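Local coordinates for ankyrin repeat family protein (Enterococcus faecalis, PDB 3HRA) that is of uncharacterised function but folds as a solenoid of ankyrin repeats, a scaffold that in many relatives serves to bind other proteins, at residues R16-K22 and N49-I54; A114-I119 and L156-I160; V122-L126 and L163-N167. All coordinates share one frame. Residue numbers count along the deposited sequence, not the author numbering.

Interaction 1 (R16-K22 and N49-I54)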
ATOM      1  N   ARG A  16      14.978  -2.994 -16.096  1.00  6.25           N
ATOM      2  CA  ARG A  16      14.044  -1.906 -16.382  1.00  4.97           C
ATOM      3  C   ARG A  16      13.744  -1.858 -17.868  1.00 10.98           C
ATOM      4  O   ARG A  16      13.522  -0.774 -18.420  1.00 13.04           O
ATOM      5  CB  ARG A  16      14.646  -0.569 -15.952  1.00  6.67           C
ATOM      6  CG  ARG A  16      15.467  -0.649 -14.665  1.00 11.72           C
ATOM      7  CD  ARG A  16      14.577  -0.760 -13.432  1.00 10.06           C
ATOM      8  NE  ARG A  16      13.632   0.353 -13.359  1.00  7.62           N
ATOM      9  CZ  ARG A  16      13.873   1.536 -12.796  1.00  7.69           C
ATOM     10  NH1 ARG A  16      15.049   1.805 -12.227  1.00  7.58           N
ATOM     11  NH2 ARG A  16      12.936   2.476 -12.831  1.00  9.47           N
ATOM     12  N   ASP A  17      13.741  -3.034 -18.501  1.00  9.33           N
ATOM     13  CA  ASP A  17      13.703  -3.128 -19.956  1.00  8.61           C
ATOM     14  C   ASP A  17      12.287  -3.457 -20.413  1.00  7.25           C
ATOM     15  O   ASP A  17      11.914  -4.619 -20.575  1.00  9.01           O
ATOM     16  CB  ASP A  17      14.715  -4.172 -20.441  1.00  8.06           C
ATOM     17  CG  ASP A  17      14.944  -4.115 -21.956  1.00 15.29           C
ATOM     18  OD1 ASP A  17      14.085  -3.566 -22.679  1.00 16.67           O
ATOM     19  OD2 ASP A  17      15.986  -4.625 -22.421  1.00 16.48           O
ATOM     20  N   THR A  18      11.500  -2.405 -20.601  1.00  8.95           N
ATOM     21  CA  THR A  18      10.084  -2.539 -20.925  1.00  7.88           C
ATOM     22  C   THR A  18       9.875  -3.367 -22.209  1.00  7.90           C
ATOM     23  O   THR A  18       9.002  -4.241 -22.269  1.00  7.51           O
ATOM     24  CB  THR A  18       9.472  -1.151 -21.106  1.00  9.82           C
ATOM     25  OG1 THR A  18       9.682  -0.400 -19.903  1.00 14.73           O
ATOM     26  CG2 THR A  18       7.983  -1.255 -21.405  1.00 12.59           C
ATOM     27  N   LYS A  19      10.664  -3.079 -23.238  1.00 11.55           N
ATOM     28  CA  LYS A  19      10.525  -3.791 -24.510  1.00  9.28           C
ATOM     29  C   LYS A  19      10.852  -5.277 -24.370  1.00  8.94           C
ATOM     30  O   LYS A  19      10.151  -6.123 -24.930  1.00 12.21           O
ATOM     31  CB  LYS A  19      11.383  -3.141 -25.594  1.00 11.26           C
ATOM     32  CG  LYS A  19      10.948  -1.721 -25.922  1.00 20.88           C
ATOM     33  CD  LYS A  19      11.821  -1.113 -27.019  1.00 22.02           C
ATOM     34  CE  LYS A  19      12.050   0.374 -26.759  1.00 25.32           C
ATOM     35  NZ  LYS A  19      10.807   1.042 -26.284  1.00 34.42           N
ATOM     36  N   LYS A  20      11.909  -5.599 -23.628  1.00  8.86           N
ATOM     37  CA  LYS A  20      12.251  -7.007 -23.362  1.00  8.38           C
ATOM     38  C   LYS A  20      11.160  -7.727 -22.564  1.00  5.54           C
ATOM     39  O   LYS A  20      10.852  -8.885 -22.838  1.00  4.40           O
ATOM     40  CB  LYS A  20      13.598  -7.112 -22.626  1.00 10.99           C
ATOM     41  CG  LYS A  20      14.135  -8.544 -22.467  1.00  8.22           C
ATOM     42  CD  LYS A  20      14.388  -9.197 -23.825  1.00 12.90           C
ATOM     43  CE  LYS A  20      15.002 -10.582 -23.657  1.00 16.56           C
ATOM     44  NZ  LYS A  20      15.466 -11.174 -24.942  1.00 21.24           N
ATOM     45  N   VAL A  21      10.586  -7.052 -21.567  1.00  5.80           N
ATOM     46  CA  VAL A  21       9.442  -7.592 -20.827  1.00  2.68           C
ATOM     47  C   VAL A  21       8.290  -7.966 -21.751  1.00  5.43           C
ATOM     48  O   VAL A  21       7.768  -9.076 -21.677  1.00  8.19           O
ATOM     49  CB  VAL A  21       8.940  -6.623 -19.743  1.00  5.21           C
ATOM     50  CG1 VAL A  21       7.564  -7.083 -19.229  1.00  6.76           C
ATOM     51  CG2 VAL A  21       9.930  -6.567 -18.624  1.00  8.66           C
ATOM     52  N   LYS A  22       7.922  -7.056 -22.649  1.00  7.55           N
ATOM     53  CA  LYS A  22       6.803  -7.299 -23.551  1.00  6.55           C
ATOM     54  C   LYS A  22       7.118  -8.413 -24.539  1.00  8.55           C
ATOM     55  O   LYS A  22       6.234  -9.191 -24.879  1.00  8.85           O
ATOM     56  CB  LYS A  22       6.394  -6.013 -24.267  1.00  4.86           C
ATOM     57  CG  LYS A  22       5.743  -5.034 -23.335  1.00  7.51           C
ATOM     58  CD  LYS A  22       5.431  -3.694 -23.995  1.00  9.63           C
ATOM     59  CE  LYS A  22       4.466  -2.889 -23.140  1.00 16.36           C
ATOM     60  NZ  LYS A  22       3.952  -1.677 -23.847  1.00 18.93           N
ATOM     61  N   ASN A  49      10.361  -0.470  -8.416  1.00  5.92           N
ATOM     62  CA  ASN A  49      10.995   0.471  -9.340  1.00  3.54           C
ATOM     63  C   ASN A  49      10.070   1.593  -9.844  1.00  6.80           C
ATOM     64  O   ASN A  49      10.532   2.571 -10.453  1.00 11.54           O
ATOM     65  CB  ASN A  49      11.530  -0.275 -10.565  1.00  6.83           C
ATOM     66  CG  ASN A  49      12.837  -0.993 -10.295  1.00  6.78           C
ATOM     67  OD1 ASN A  49      13.664  -0.529  -9.522  1.00 14.00           O
ATOM     68  ND2 ASN A  49      13.031  -2.129 -10.950  1.00  6.82           N
ATOM     69  N   ASN A  50       8.774   1.439  -9.583  1.00  5.02           N
ATOM     70  CA  ASN A  50       7.725   2.268 -10.204  1.00  6.57           C
ATOM     71  C   ASN A  50       7.810   2.288 -11.733  1.00  7.70           C
ATOM     72  O   ASN A  50       7.642   3.332 -12.368  1.00  8.51           O
ATOM     73  CB  ASN A  50       7.655   3.691  -9.633  1.00  8.00           C
ATOM     74  CG  ASN A  50       6.302   4.348  -9.880  1.00  7.37           C
ATOM     75  OD1 ASN A  50       5.279   3.674  -9.995  1.00  9.66           O
ATOM     76  ND2 ASN A  50       6.295   5.680  -9.962  1.00 15.90           N
ATOM     77  N   ASP A  51       8.044   1.109 -12.309  1.00  7.43           N
ATOM     78  CA  ASP A  51       7.973   0.936 -13.749  1.00  8.69           C
ATOM     79  C   ASP A  51       6.526   0.620 -14.115  1.00  6.62           C
ATOM     80  O   ASP A  51       6.101  -0.542 -14.142  1.00  5.59           O
ATOM     81  CB  ASP A  51       8.942  -0.150 -14.226  1.00  5.74           C
ATOM     82  CG  ASP A  51      10.390   0.322 -14.243  1.00 10.96           C
ATOM     83  OD1 ASP A  51      10.659   1.550 -14.265  1.00 14.30           O
ATOM     84  OD2 ASP A  51      11.275  -0.540 -14.241  1.00 10.76           O
ATOM     85  N   ILE A  52       5.777   1.682 -14.389  1.00  7.89           N
ATOM     86  CA  ILE A  52       4.335   1.585 -14.525  1.00  7.04           C
ATOM     87  C   ILE A  52       3.914   0.705 -15.720  1.00  9.02           C
ATOM     88  O   ILE A  52       3.005  -0.120 -15.612  1.00  6.43           O
ATOM     89  CB  ILE A  52       3.721   3.000 -14.632  1.00  8.89           C
ATOM     90  CG1 ILE A  52       3.966   3.772 -13.328  1.00  8.74           C
ATOM     91  CG2 ILE A  52       2.253   2.922 -14.918  1.00  7.91           C
ATOM     92  CD1 ILE A  52       3.605   5.280 -13.391  1.00  9.10           C
ATOM     93  N   GLU A  53       4.559   0.891 -16.861  1.00  9.18           N
ATOM     94  CA  GLU A  53       4.150   0.156 -18.050  1.00  5.46           C
ATOM     95  C   GLU A  53       4.461  -1.336 -17.907  1.00  8.18           C
ATOM     96  O   GLU A  53       3.663  -2.185 -18.310  1.00  7.50           O
ATOM     97  CB  GLU A  53       4.798   0.746 -19.310  1.00 11.85           C
ATOM     98  CG  GLU A  53       4.381   0.055 -20.613  1.00 16.23           C
ATOM     99  CD  GLU A  53       2.881   0.162 -20.908  1.00 19.56           C
ATOM    100  OE1 GLU A  53       2.430  -0.491 -21.880  1.00 22.56           O
ATOM    101  OE2 GLU A  53       2.157   0.903 -20.187  1.00 24.00           O
ATOM    102  N   ILE A  54       5.614  -1.651 -17.318  1.00  7.05           N
ATOM    103  CA  ILE A  54       5.970  -3.037 -17.058  1.00  6.68           C
ATOM    104  C   ILE A  54       4.935  -3.655 -16.119  1.00  5.40           C
ATOM    105  O   ILE A  54       4.462  -4.773 -16.343  1.00  5.02           O
ATOM    106  CB  ILE A  54       7.406  -3.163 -16.487  1.00  8.30           C
ATOM    107  CG1 ILE A  54       8.430  -2.874 -17.594  1.00  7.45           C
ATOM    108  CG2 ILE A  54       7.634  -4.558 -15.864  1.00  3.67           C
ATOM    109  CD1 ILE A  54       9.875  -2.850 -17.120  1.00  7.39           C
TER
HETATM  110  O   HOH W   1       7.931   0.633 -17.444  1.00  8.78           O

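Interaction 2 (A114-I119 and L156-I160)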
ATOM      1  N   ALA A 114      -1.252   6.047   4.778  1.00  6.63           N
ATOM      2  CA  ALA A 114      -1.524   7.216   5.613  1.00  7.91           C
ATOM      3  C   ALA A 114      -0.290   7.669   6.398  1.00  8.62           C
ATOM      4  O   ALA A 114      -0.002   8.863   6.443  1.00 10.16           O
ATOM      5  CB  ALA A 114      -2.708   6.964   6.553  1.00  6.33           C
ATOM      6  N   GLU A 115       0.435   6.725   7.003  1.00  6.93           N
ATOM      7  CA  GLU A 115       1.599   7.066   7.813  1.00  7.45           C
ATOM      8  C   GLU A 115       2.642   7.748   6.956  1.00  8.27           C
ATOM      9  O   GLU A 115       3.281   8.707   7.383  1.00  9.35           O
ATOM     10  CB  GLU A 115       2.202   5.820   8.464  1.00  7.58           C
ATOM     11  CG  GLU A 115       3.415   6.102   9.371  1.00 12.07           C
ATOM     12  CD  GLU A 115       4.758   5.859   8.675  1.00 16.79           C
ATOM     13  OE1 GLU A 115       4.944   4.772   8.099  1.00 23.20           O
ATOM     14  OE2 GLU A 115       5.640   6.741   8.722  1.00 25.40           O
ATOM     15  N   LYS A 116       2.795   7.259   5.724  1.00  8.95           N
ATOM     16  CA  LYS A 116       3.834   7.763   4.840  1.00  8.77           C
ATOM     17  C   LYS A 116       3.419   8.994   4.042  1.00 11.75           C
ATOM     18  O   LYS A 116       4.201   9.503   3.229  1.00 11.66           O
ATOM     19  CB  LYS A 116       4.350   6.641   3.927  1.00  7.19           C
ATOM     20  CG  LYS A 116       5.105   5.557   4.692  1.00 11.03           C
ATOM     21  CD  LYS A 116       5.290   4.319   3.851  1.00 11.27           C
ATOM     22  CE  LYS A 116       6.353   3.391   4.433  1.00 20.86           C
ATOM     23  NZ  LYS A 116       6.348   3.375   5.905  1.00 27.11           N
ATOM     24  N   GLY A 117       2.208   9.489   4.298  1.00  6.76           N
ATOM     25  CA  GLY A 117       1.741  10.735   3.707  1.00 11.11           C
ATOM     26  C   GLY A 117       1.238  10.654   2.280  1.00 11.53           C
ATOM     27  O   GLY A 117       1.115  11.672   1.602  1.00 11.16           O
ATOM     28  N   HIS A 118       0.950   9.442   1.813  1.00  9.50           N
ATOM     29  CA  HIS A 118       0.518   9.244   0.434  1.00  8.00           C
ATOM     30  C   HIS A 118      -0.976   9.441   0.299  1.00 10.32           C
ATOM     31  O   HIS A 118      -1.736   8.486   0.179  1.00 10.19           O
ATOM     32  CB  HIS A 118       0.949   7.855  -0.035  1.00  9.35           C
ATOM     33  CG  HIS A 118       2.431   7.707  -0.085  1.00  9.54           C
ATOM     34  ND1 HIS A 118       3.110   6.700   0.572  1.00 13.62           N
ATOM     35  CD2 HIS A 118       3.375   8.483  -0.668  1.00  9.55           C
ATOM     36  CE1 HIS A 118       4.405   6.842   0.362  1.00  9.98           C
ATOM     37  NE2 HIS A 118       4.595   7.921  -0.377  1.00 15.09           N
ATOM     38  N   ILE A 119      -1.391  10.702   0.344  1.00 11.99           N
ATOM     39  CA  ILE A 119      -2.808  11.027   0.453  1.00 10.89           C
ATOM     40  C   ILE A 119      -3.608  10.581  -0.779  1.00 11.88           C
ATOM     41  O   ILE A 119      -4.765  10.177  -0.663  1.00 14.01           O
ATOM     42  CB  ILE A 119      -3.008  12.540   0.787  1.00  9.05           C
ATOM     43  CG1 ILE A 119      -4.468  12.832   1.138  1.00 17.14           C
ATOM     44  CG2 ILE A 119      -2.517  13.424  -0.351  1.00 15.51           C
ATOM     45  CD1 ILE A 119      -4.700  14.235   1.710  1.00 14.16           C
ATOM     46  N   LEU A 156       0.080  18.298   5.739  1.00 13.15           N
ATOM     47  CA  LEU A 156      -0.184  17.073   4.989  1.00  9.88           C
ATOM     48  C   LEU A 156      -0.936  16.095   5.883  1.00  9.35           C
ATOM     49  O   LEU A 156      -1.927  15.501   5.479  1.00 10.49           O
ATOM     50  CB  LEU A 156       1.129  16.458   4.497  1.00 12.94           C
ATOM     51  CG  LEU A 156       1.069  15.106   3.783  1.00 10.91           C
ATOM     52  CD1 LEU A 156       0.176  15.180   2.549  1.00 16.25           C
ATOM     53  CD2 LEU A 156       2.480  14.649   3.431  1.00 16.42           C
ATOM     54  N   TYR A 157      -0.475  15.970   7.116  1.00  9.12           N
ATOM     55  CA  TYR A 157      -1.095  15.026   8.050  1.00  6.46           C
ATOM     56  C   TYR A 157      -2.425  15.530   8.571  1.00  8.97           C
ATOM     57  O   TYR A 157      -3.341  14.737   8.791  1.00 10.02           O
ATOM     58  CB  TYR A 157      -0.108  14.570   9.134  1.00  7.75           C
ATOM     59  CG  TYR A 157       0.953  13.708   8.495  1.00  9.33           C
ATOM     60  CD1 TYR A 157       0.696  12.371   8.188  1.00  6.02           C
ATOM     61  CD2 TYR A 157       2.176  14.240   8.108  1.00 12.04           C
ATOM     62  CE1 TYR A 157       1.655  11.586   7.541  1.00  8.92           C
ATOM     63  CE2 TYR A 157       3.131  13.460   7.473  1.00 10.13           C
ATOM     64  CZ  TYR A 157       2.871  12.138   7.197  1.00 10.75           C
ATOM     65  OH  TYR A 157       3.818  11.361   6.550  1.00 10.82           O
ATOM     66  N   GLN A 158      -2.558  16.850   8.690  1.00  9.85           N
ATOM     67  CA  GLN A 158      -3.851  17.451   9.004  1.00 11.52           C
ATOM     68  C   GLN A 158      -4.832  17.058   7.904  1.00  9.65           C
ATOM     69  O   GLN A 158      -5.954  16.652   8.182  1.00  9.69           O
ATOM     70  CB  GLN A 158      -3.746  18.981   9.153  1.00  7.73           C
ATOM     71  CG  GLN A 158      -2.940  19.416  10.372  1.00 11.58           C
ATOM     72  CD  GLN A 158      -2.447  20.852  10.280  1.00 11.17           C
ATOM     73  OE1 GLN A 158      -1.379  21.199  10.806  1.00 15.13           O
ATOM     74  NE2 GLN A 158      -3.219  21.695   9.615  1.00  8.61           N
ATOM     75  N   ASP A 159      -4.402  17.147   6.651  1.00  8.81           N
ATOM     76  CA  ASP A 159      -5.281  16.799   5.532  1.00  9.85           C
ATOM     77  C   ASP A 159      -5.648  15.299   5.518  1.00  8.78           C
ATOM     78  O   ASP A 159      -6.780  14.931   5.188  1.00 10.70           O
ATOM     79  CB  ASP A 159      -4.638  17.194   4.194  1.00  7.26           C
ATOM     80  CG  ASP A 159      -4.665  18.719   3.935  1.00 21.10           C
ATOM     81  OD1 ASP A 159      -5.380  19.464   4.642  1.00 22.32           O
ATOM     82  OD2 ASP A 159      -3.964  19.168   3.004  1.00 25.23           O
ATOM     83  N   ILE A 160      -4.693  14.446   5.867  1.00  4.07           N
ATOM     84  CA  ILE A 160      -4.948  13.006   5.908  1.00  7.98           C
ATOM     85  C   ILE A 160      -5.916  12.682   7.040  1.00  7.91           C
ATOM     86  O   ILE A 160      -6.855  11.902   6.853  1.00  6.60           O
ATOM     87  CB  ILE A 160      -3.649  12.187   6.010  1.00  8.30           C
ATOM     88  CG1 ILE A 160      -2.896  12.225   4.675  1.00 12.31           C
ATOM     89  CG2 ILE A 160      -3.941  10.733   6.407  1.00  5.58           C
ATOM     90  CD1 ILE A 160      -1.438  11.807   4.760  1.00 10.48           C
TER

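Interaction 3 (V122-L126 and L163-N167)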
ATOM      1  N   VAL A 122      -4.420   7.030  -0.173  1.00  9.37           N
ATOM      2  CA  VAL A 122      -5.495   6.940   0.808  1.00  7.87           C
ATOM      3  C   VAL A 122      -6.863   7.130   0.150  1.00  7.43           C
ATOM      4  O   VAL A 122      -7.789   6.355   0.396  1.00 11.67           O
ATOM      5  CB  VAL A 122      -5.300   7.962   1.935  1.00 10.42           C
ATOM      6  CG1 VAL A 122      -6.490   7.927   2.879  1.00 11.93           C
ATOM      7  CG2 VAL A 122      -3.981   7.676   2.662  1.00 10.31           C
ATOM      8  N   LYS A 123      -6.976   8.157  -0.684  1.00 10.92           N
ATOM      9  CA  LYS A 123      -8.233   8.476  -1.362  1.00 10.58           C
ATOM     10  C   LYS A 123      -8.663   7.322  -2.222  1.00 11.03           C
ATOM     11  O   LYS A 123      -9.823   6.911  -2.195  1.00 17.16           O
ATOM     12  CB  LYS A 123      -8.074   9.712  -2.243  1.00 16.20           C
ATOM     13  CG  LYS A 123      -7.885  11.001  -1.490  1.00 22.83           C
ATOM     14  CD  LYS A 123      -7.551  12.151  -2.447  1.00 23.25           C
ATOM     15  CE  LYS A 123      -7.219  13.435  -1.670  1.00 26.97           C
ATOM     16  NZ  LYS A 123      -6.298  14.357  -2.417  1.00 34.39           N
ATOM     17  N   LEU A 124      -7.708   6.797  -2.987  1.00 12.68           N
ATOM     18  CA  LEU A 124      -7.950   5.663  -3.862  1.00 11.53           C
ATOM     19  C   LEU A 124      -8.489   4.460  -3.081  1.00 11.64           C
ATOM     20  O   LEU A 124      -9.492   3.844  -3.470  1.00 16.86           O
ATOM     21  CB  LEU A 124      -6.637   5.288  -4.543  1.00 16.35           C
ATOM     22  CG  LEU A 124      -6.563   5.171  -6.055  1.00 18.87           C
ATOM     23  CD1 LEU A 124      -7.290   6.309  -6.727  1.00 24.78           C
ATOM     24  CD2 LEU A 124      -5.086   5.137  -6.460  1.00 17.52           C
ATOM     25  N   LEU A 125      -7.828   4.125  -1.974  1.00  8.20           N
ATOM     26  CA  LEU A 125      -8.229   2.970  -1.187  1.00  9.51           C
ATOM     27  C   LEU A 125      -9.590   3.193  -0.516  1.00  8.54           C
ATOM     28  O   LEU A 125     -10.407   2.267  -0.439  1.00 16.55           O
ATOM     29  CB  LEU A 125      -7.157   2.614  -0.158  1.00 10.29           C
ATOM     30  CG  LEU A 125      -5.826   2.141  -0.765  1.00  7.07           C
ATOM     31  CD1 LEU A 125      -4.717   2.265   0.269  1.00  9.73           C
ATOM     32  CD2 LEU A 125      -5.919   0.706  -1.294  1.00  9.47           C
ATOM     33  N   LEU A 126      -9.831   4.413  -0.039  1.00 12.38           N
ATOM     34  CA  LEU A 126     -11.133   4.729   0.543  1.00 12.18           C
ATOM     35  C   LEU A 126     -12.268   4.635  -0.506  1.00 16.27           C
ATOM     36  O   LEU A 126     -13.322   4.054  -0.231  1.00 17.82           O
ATOM     37  CB  LEU A 126     -11.112   6.095   1.233  1.00 14.14           C
ATOM     38  CG  LEU A 126     -10.222   6.199   2.483  1.00 10.67           C
ATOM     39  CD1 LEU A 126     -10.188   7.619   3.019  1.00 12.41           C
ATOM     40  CD2 LEU A 126     -10.689   5.240   3.565  1.00 14.19           C
ATOM     41  N   LEU A 163      -9.462  13.756   5.827  1.00  6.11           N
ATOM     42  CA  LEU A 163      -9.895  12.757   4.847  1.00  8.97           C
ATOM     43  C   LEU A 163     -10.428  11.497   5.547  1.00  7.84           C
ATOM     44  O   LEU A 163     -11.503  11.005   5.208  1.00 11.59           O
ATOM     45  CB  LEU A 163      -8.721  12.372   3.948  1.00  9.78           C
ATOM     46  CG  LEU A 163      -8.918  12.016   2.470  1.00 18.87           C
ATOM     47  CD1 LEU A 163      -7.825  11.055   2.001  1.00 20.26           C
ATOM     48  CD2 LEU A 163     -10.307  11.472   2.151  1.00 16.21           C
ATOM     49  N   LEU A 164      -9.678  10.985   6.525  1.00  5.81           N
ATOM     50  CA  LEU A 164     -10.094   9.782   7.264  1.00  9.16           C
ATOM     51  C   LEU A 164     -11.384  10.012   8.051  1.00  9.71           C
ATOM     52  O   LEU A 164     -12.286   9.170   8.041  1.00  7.65           O
ATOM     53  CB  LEU A 164      -8.969   9.274   8.208  1.00  4.06           C
ATOM     54  CG  LEU A 164      -7.739   8.686   7.501  1.00  5.45           C
ATOM     55  CD1 LEU A 164      -6.550   8.519   8.447  1.00  6.22           C
ATOM     56  CD2 LEU A 164      -8.113   7.360   6.844  1.00  7.47           C
ATOM     57  N   MET A 165     -11.467  11.137   8.757  1.00  6.31           N
ATOM     58  CA  MET A 165     -12.667  11.425   9.535  1.00  8.75           C
ATOM     59  C   MET A 165     -13.873  11.627   8.633  1.00  8.67           C
ATOM     60  O   MET A 165     -14.985  11.249   8.978  1.00 11.95           O
ATOM     61  CB  MET A 165     -12.461  12.644  10.442  1.00  8.70           C
ATOM     62  CG  MET A 165     -11.342  12.458  11.466  1.00  9.16           C
ATOM     63  SD  MET A 165     -11.510  10.967  12.465  1.00 10.05           S
ATOM     64  CE  MET A 165     -13.000  11.366  13.390  1.00 10.46           C
ATOM     65  N   GLU A 166     -13.657  12.232   7.471  1.00  6.70           N
ATOM     66  CA  GLU A 166     -14.767  12.471   6.563  1.00  8.46           C
ATOM     67  C   GLU A 166     -15.265  11.164   5.955  1.00 13.10           C
ATOM     68  O   GLU A 166     -16.355  11.107   5.387  1.00 18.69           O
ATOM     69  CB  GLU A 166     -14.371  13.453   5.476  1.00  9.17           C
ATOM     70  CG  GLU A 166     -14.421  14.894   5.930  1.00 13.25           C
ATOM     71  CD  GLU A 166     -15.832  15.374   6.248  1.00 16.98           C
ATOM     72  OE1 GLU A 166     -16.750  15.112   5.446  1.00 23.46           O
ATOM     73  OE2 GLU A 166     -16.017  16.018   7.296  1.00 19.86           O
ATOM     74  N   ASN A 167     -14.460  10.113   6.085  1.00  9.37           N
ATOM     75  CA  ASN A 167     -14.834   8.814   5.570  1.00  8.45           C
ATOM     76  C   ASN A 167     -15.226   7.851   6.683  1.00 10.96           C
ATOM     77  O   ASN A 167     -15.296   6.633   6.474  1.00 17.78           O
ATOM     78  CB  ASN A 167     -13.720   8.222   4.704  1.00  8.43           C
ATOM     79  CG  ASN A 167     -13.716   8.795   3.296  1.00 15.47           C
ATOM     80  OD1 ASN A 167     -14.301   8.213   2.385  1.00 19.21           O
ATOM     81  ND2 ASN A 167     -13.074   9.955   3.115  1.00 13.73           N
TER

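Interaction 1 (R16-K22 and N49-I54)
Ile54 lays its CD1 methyl against the turn at Arg16 and Asp17 and against Val21, with 4.0 Å between Ile54 CD1 and Val21 CG2, joining the second helices of two neighbouring ankyrin repeats, 18-25 and 52-60. Both segments are built alike: a Schellman motif at Arg16 or Asn50 ends the repeat's first helix, and an aspartate takes the N-cap position of the second. The two aspartates differ in use. Asp17 caps its own helix, Lys20 N to Asp17 OD1 being 3.1 Å, whereas Asp51 makes no capping bond and faces Arg16 instead. There Arg16 NE reaches Asp51 OD2 at 2.7 Å and Arg16 NH2 reaches Asp51 OD1 at 2.8 Å, a bidentate salt bridge, while Asn49 lies over one guanidinium face. A second salt bridge joins the solvent-exposed side chains of Lys22 and Glu53, Lys22 NZ to Glu53 OE1 at 2.8 Å. Between the two ion pairs a water links the helices, 3.2 Å from Thr18 OG1 and accepting from Ile54 N at 3.3 Å.

Interaction 2 (A114-I119 and L156-I160)
Ala114 opens the contact in the last turn of helix 110-115, the first helix of an ankyrin repeat, which packs against helix 155-166, the second helix of the next repeat; Ala114 CB lies 4.0 Å from Ile160 CG2. The CA-to-CB bond of Glu115 points away, and its carboxylate forms salt bridges with Lys116 and Arg151, but its carbonyl faces the neighbour and accepts a hydrogen bond from the phenol of Tyr157, Tyr157 OH to Glu115 O being 2.8 Å. Gly117 follows with positive phi in a Schellman motif that ends the helix. A CB here would clash with Leu156 CD2 and Tyr157 OH, so the bare backbone lets helix 155-166 come close, with Gly117 CA only 3.5 Å from Ile160 CD1. His118, at the N-cap of helix 119-128, centres an inverse gamma turn, and its CA-to-CB bond points away. Ile119 then begins that helix and packs on Leu156, Asp159 and Ile160, Ile119 CB to Ile160 CG1 being 3.9 Å.

Interaction 3 (V122-L126 and L163-N167)
Segment 122-126 is helical throughout, and 163-167 lies at the C-terminal part of helix 155-166; the nearest CA atoms are 7.7 Å apart for Lys123 and Leu163 and 7.5 Å for Leu126 and Asn167. Side chains fill that space without a hydrogen bond crossing it. Leu163 takes the middle: its CD1 is 3.5 Å from Val122 CG1 and 3.5 Å from Lys123 CG, so the lysine contributes its aliphatic stem. These are the second helices of consecutive ankyrin repeats, side by side in the solenoid. Val122 and Leu126 also touch Leu110 of the preceding first helix, and Leu164 rests on Ala143 and Leu144 of helix 143-149, so the seam continues into the interior of both repeats. Leu126 CD1 lies 4.0 Å from Leu163 CD2 and 4.4 Å from Leu164 CD2. Asn167 holds its amide by bonding back into its own helix, Asn167 ND2 to Leu163 O at 2.8 Å, and Leu126 CD1 lies 3.7 Å from that ND2.

In the fold
From the N terminus, interaction 1 comes first, closing the loop from helix 18-25 to helix 52-60 around the intervening helix 42-49. It is complete before the others open, and its centre lies about 29 Å from that of interaction 2 and about 30 Å from that of interaction 3. Further along, 114-119 and 122-126 follow one another, and both pair with helix 155-166, which supplies 156-160 and then 163-167. Interactions 2 and 3 therefore cross in sequence, both spanning helix 143-149, and are neighbours in space: Ile119 CG1 touches Leu163 CD1 at 3.9 Å. Together they join two adjacent repeats along one seam, while interaction 1 joins an earlier pair.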